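Local coordinates for ABC transporter periplasmic peptide-binding protein (Pseudoalteromonas, PDB 4QFP), which probably binds dipeptides in the periplasm and delivers them to an ABC transporter for uptake, at residues A[263-268]-A[509-514]. Residues are numbered along the deposited sequence; the frame is centred on the assembly and turned at random.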
ATOM      1  N   ASP A 263      14.658 -14.504  11.687  1.00 20.13           N
ATOM      2  CA  ASP A 263      15.261 -15.059  10.482  1.00 18.75           C
ATOM      3  C   ASP A 263      15.160 -14.088   9.314  1.00 20.06           C
ATOM      4  O   ASP A 263      15.974 -14.126   8.399  1.00 20.71           O
ATOM      5  CB  ASP A 263      14.600 -16.384  10.112  1.00 25.35           C
ATOM      6  CG  ASP A 263      14.665 -17.397  11.237  1.00 27.05           C
ATOM      7  OD1 ASP A 263      15.744 -17.546  11.847  1.00 31.59           O
ATOM      8  OD2 ASP A 263      13.633 -18.032  11.514  1.00 28.84           O
ATOM      9  N   VAL A 264      14.148 -13.230   9.350  1.00 20.38           N
ATOM     10  CA  VAL A 264      13.973 -12.196   8.335  1.00 20.03           C
ATOM     11  C   VAL A 264      13.618 -10.922   9.066  1.00 20.32           C
ATOM     12  O   VAL A 264      12.822 -10.954   9.999  1.00 20.09           O
ATOM     13  CB  VAL A 264      12.811 -12.540   7.372  1.00 22.34           C
ATOM     14  CG1 VAL A 264      12.627 -11.445   6.336  1.00 19.19           C
ATOM     15  CG2 VAL A 264      13.063 -13.871   6.692  1.00 17.88           C
ATOM     16  N   THR A 265      14.216  -9.803   8.664  1.00 18.37           N
ATOM     17  CA  THR A 265      13.825  -8.514   9.216  1.00 19.72           C
ATOM     18  C   THR A 265      13.247  -7.605   8.136  1.00 19.26           C
ATOM     19  O   THR A 265      13.803  -7.470   7.033  1.00 16.92           O
ATOM     20  CB  THR A 265      14.975  -7.814   9.976  1.00 23.17           C
ATOM     21  OG1 THR A 265      14.481  -6.616  10.584  1.00 25.02           O
ATOM     22  CG2 THR A 265      16.093  -7.454   9.044  1.00 24.32           C
ATOM     23  N   ALA A 266      12.105  -7.009   8.458  1.00 20.20           N
ATOM     24  CA  ALA A 266      11.416  -6.105   7.548  1.00 22.15           C
ATOM     25  C   ALA A 266      11.935  -4.682   7.671  1.00 18.78           C
ATOM     26  O   ALA A 266      12.271  -4.227   8.757  1.00 19.79           O
ATOM     27  CB  ALA A 266       9.921  -6.141   7.820  1.00 19.84           C
ATOM     28  N   HIS A 267      12.000  -3.988   6.541  1.00 18.19           N
ATOM     29  CA  HIS A 267      12.337  -2.575   6.503  1.00 19.98           C
ATOM     30  C   HIS A 267      13.577  -2.234   7.338  1.00 21.94           C
ATOM     31  O   HIS A 267      13.524  -1.347   8.195  1.00 22.32           O
ATOM     32  CB  HIS A 267      11.129  -1.734   6.944  1.00 16.83           C
ATOM     33  CG  HIS A 267       9.943  -1.867   6.042  1.00 17.66           C
ATOM     34  ND1 HIS A 267       9.914  -1.328   4.776  1.00 19.60           N
ATOM     35  CD2 HIS A 267       8.753  -2.486   6.216  1.00 17.94           C
ATOM     36  CE1 HIS A 267       8.751  -1.598   4.209  1.00 18.66           C
ATOM     37  NE2 HIS A 267       8.029  -2.303   5.059  1.00 16.92           N
ATOM     38  N   PRO A 268      14.700  -2.929   7.077  1.00 21.68           N
ATOM     39  CA  PRO A 268      15.969  -2.639   7.763  1.00 23.02           C
ATOM     40  C   PRO A 268      16.381  -1.191   7.575  1.00 26.98           C
ATOM     41  O   PRO A 268      16.304  -0.665   6.465  1.00 24.54           O
ATOM     42  CB  PRO A 268      16.979  -3.546   7.043  1.00 21.60           C
ATOM     43  CG  PRO A 268      16.344  -3.886   5.740  1.00 17.30           C
ATOM     44  CD  PRO A 268      14.868  -3.952   6.030  1.00 22.10           C
ATOM     45  N   PHE A 509      14.434  -2.950   0.355  1.00 19.96           N
ATOM     46  CA  PHE A 509      15.449  -3.769   1.003  1.00 18.22           C
ATOM     47  C   PHE A 509      14.832  -4.736   1.996  1.00 21.29           C
ATOM     48  O   PHE A 509      13.826  -4.442   2.633  1.00 16.87           O
ATOM     49  CB  PHE A 509      16.455  -2.904   1.767  1.00 17.17           C
ATOM     50  CG  PHE A 509      17.405  -2.150   0.893  1.00 22.04           C
ATOM     51  CD1 PHE A 509      18.381  -2.815   0.171  1.00 23.33           C
ATOM     52  CD2 PHE A 509      17.343  -0.766   0.820  1.00 21.81           C
ATOM     53  CE1 PHE A 509      19.264  -2.118  -0.623  1.00 27.26           C
ATOM     54  CE2 PHE A 509      18.218  -0.061   0.035  1.00 24.11           C
ATOM     55  CZ  PHE A 509      19.183  -0.736  -0.688  1.00 27.15           C
ATOM     56  N   GLN A 510      15.460  -5.891   2.141  1.00 18.26           N
ATOM     57  CA  GLN A 510      15.070  -6.822   3.179  1.00 18.43           C
ATOM     58  C   GLN A 510      16.297  -7.604   3.585  1.00 22.65           C
ATOM     59  O   GLN A 510      17.126  -7.954   2.738  1.00 22.88           O
ATOM     60  CB  GLN A 510      13.989  -7.765   2.666  1.00 22.43           C
ATOM     61  CG  GLN A 510      13.542  -8.792   3.676  1.00 21.72           C
ATOM     62  CD  GLN A 510      12.386  -9.623   3.173  1.00 19.53           C
ATOM     63  OE1 GLN A 510      12.581 -10.643   2.524  1.00 28.55           O
ATOM     64  NE2 GLN A 510      11.172  -9.191   3.474  1.00 22.55           N
ATOM     65  N   ALA A 511      16.420  -7.876   4.878  1.00 17.66           N
ATOM     66  CA  ALA A 511      17.548  -8.639   5.377  1.00 20.03           C
ATOM     67  C   ALA A 511      17.059  -9.975   5.914  1.00 20.22           C
ATOM     68  O   ALA A 511      15.973 -10.068   6.490  1.00 20.04           O
ATOM     69  CB  ALA A 511      18.286  -7.849   6.452  1.00 20.78           C
ATOM     70  N   SER A 512      17.855 -11.018   5.727  1.00 22.23           N
ATOM     71  CA  SER A 512      17.434 -12.342   6.146  1.00 21.02           C
ATOM     72  C   SER A 512      18.638 -13.227   6.392  1.00 24.26           C
ATOM     73  O   SER A 512      19.713 -12.983   5.853  1.00 23.27           O
ATOM     74  CB  SER A 512      16.555 -12.970   5.072  1.00 21.65           C
ATOM     75  OG  SER A 512      17.294 -13.171   3.878  1.00 22.26           O
ATOM     76  N   SER A 513      18.459 -14.241   7.229  1.00 25.50           N
ATOM     77  CA  SER A 513      19.491 -15.244   7.438  1.00 25.94           C
ATOM     78  C   SER A 513      19.799 -15.939   6.112  1.00 24.92           C
ATOM     79  O   SER A 513      18.895 -16.246   5.347  1.00 23.97           O
ATOM     80  CB  SER A 513      19.021 -16.254   8.485  1.00 29.77           C
ATOM     81  OG  SER A 513      19.383 -17.569   8.118  1.00 33.45           O
ATOM     82  N   ALA A 514      21.076 -16.185   5.835  1.00 27.32           N
ATOM     83  CA  ALA A 514      21.455 -16.857   4.593  1.00 28.50           C
ATOM     84  C   ALA A 514      20.842 -18.257   4.456  1.00 30.29           C
ATOM     85  O   ALA A 514      20.887 -18.855   3.385  1.00 28.90           O
ATOM     86  CB  ALA A 514      22.967 -16.921   4.457  1.00 30.79           C
TER
HETATM   87  O   HOH W   1      11.457  -5.098   3.769  1.00 19.43           O
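Thr265 and Ala511 form a hydrogen-bonded pair between antiparallel strands whose axes approach to 4.7 Å: Thr265 N to Ala511 O measures 2.8 Å and is nearly straight (168° at the hydrogen), whereas the return bond from Ala511 N to Thr265 O is weak at 3.4 Å. Ser513 N to Asp263 O, at 2.7 Å, secures one end; toward the other the strands part, and a water bridges His267 N and Phe509 O. On the face of Val264, Gln510 and Ser512, Val264 CG1, placed opposite the backbone N (chi1 179°) and so beside the carbonyl carbon, lies 3.7 Å from CD of the extended Gln510 chain, which crosses it obliquely; Gln510 CG lies 3.6 Å from Thr265 O. Replacing Gln510 by an alanine is likely to leave Val264 CG1 and the Thr265 carbonyl without the cover of this chain. On the other face, Thr265 CG2 presses on Ala511 CB at 3.4 Å, closer than two carbons normally pack, and both side chains touch Ile257 of helix 250-258. Pro268 CG reaches Phe509 CB at 4.1 Å, and Leu273 touches both residues. Backbone bonds thus hold the register, while apolar contacts seat helices 250-258 and 273-278 on this periplasmic-binding-protein sheet.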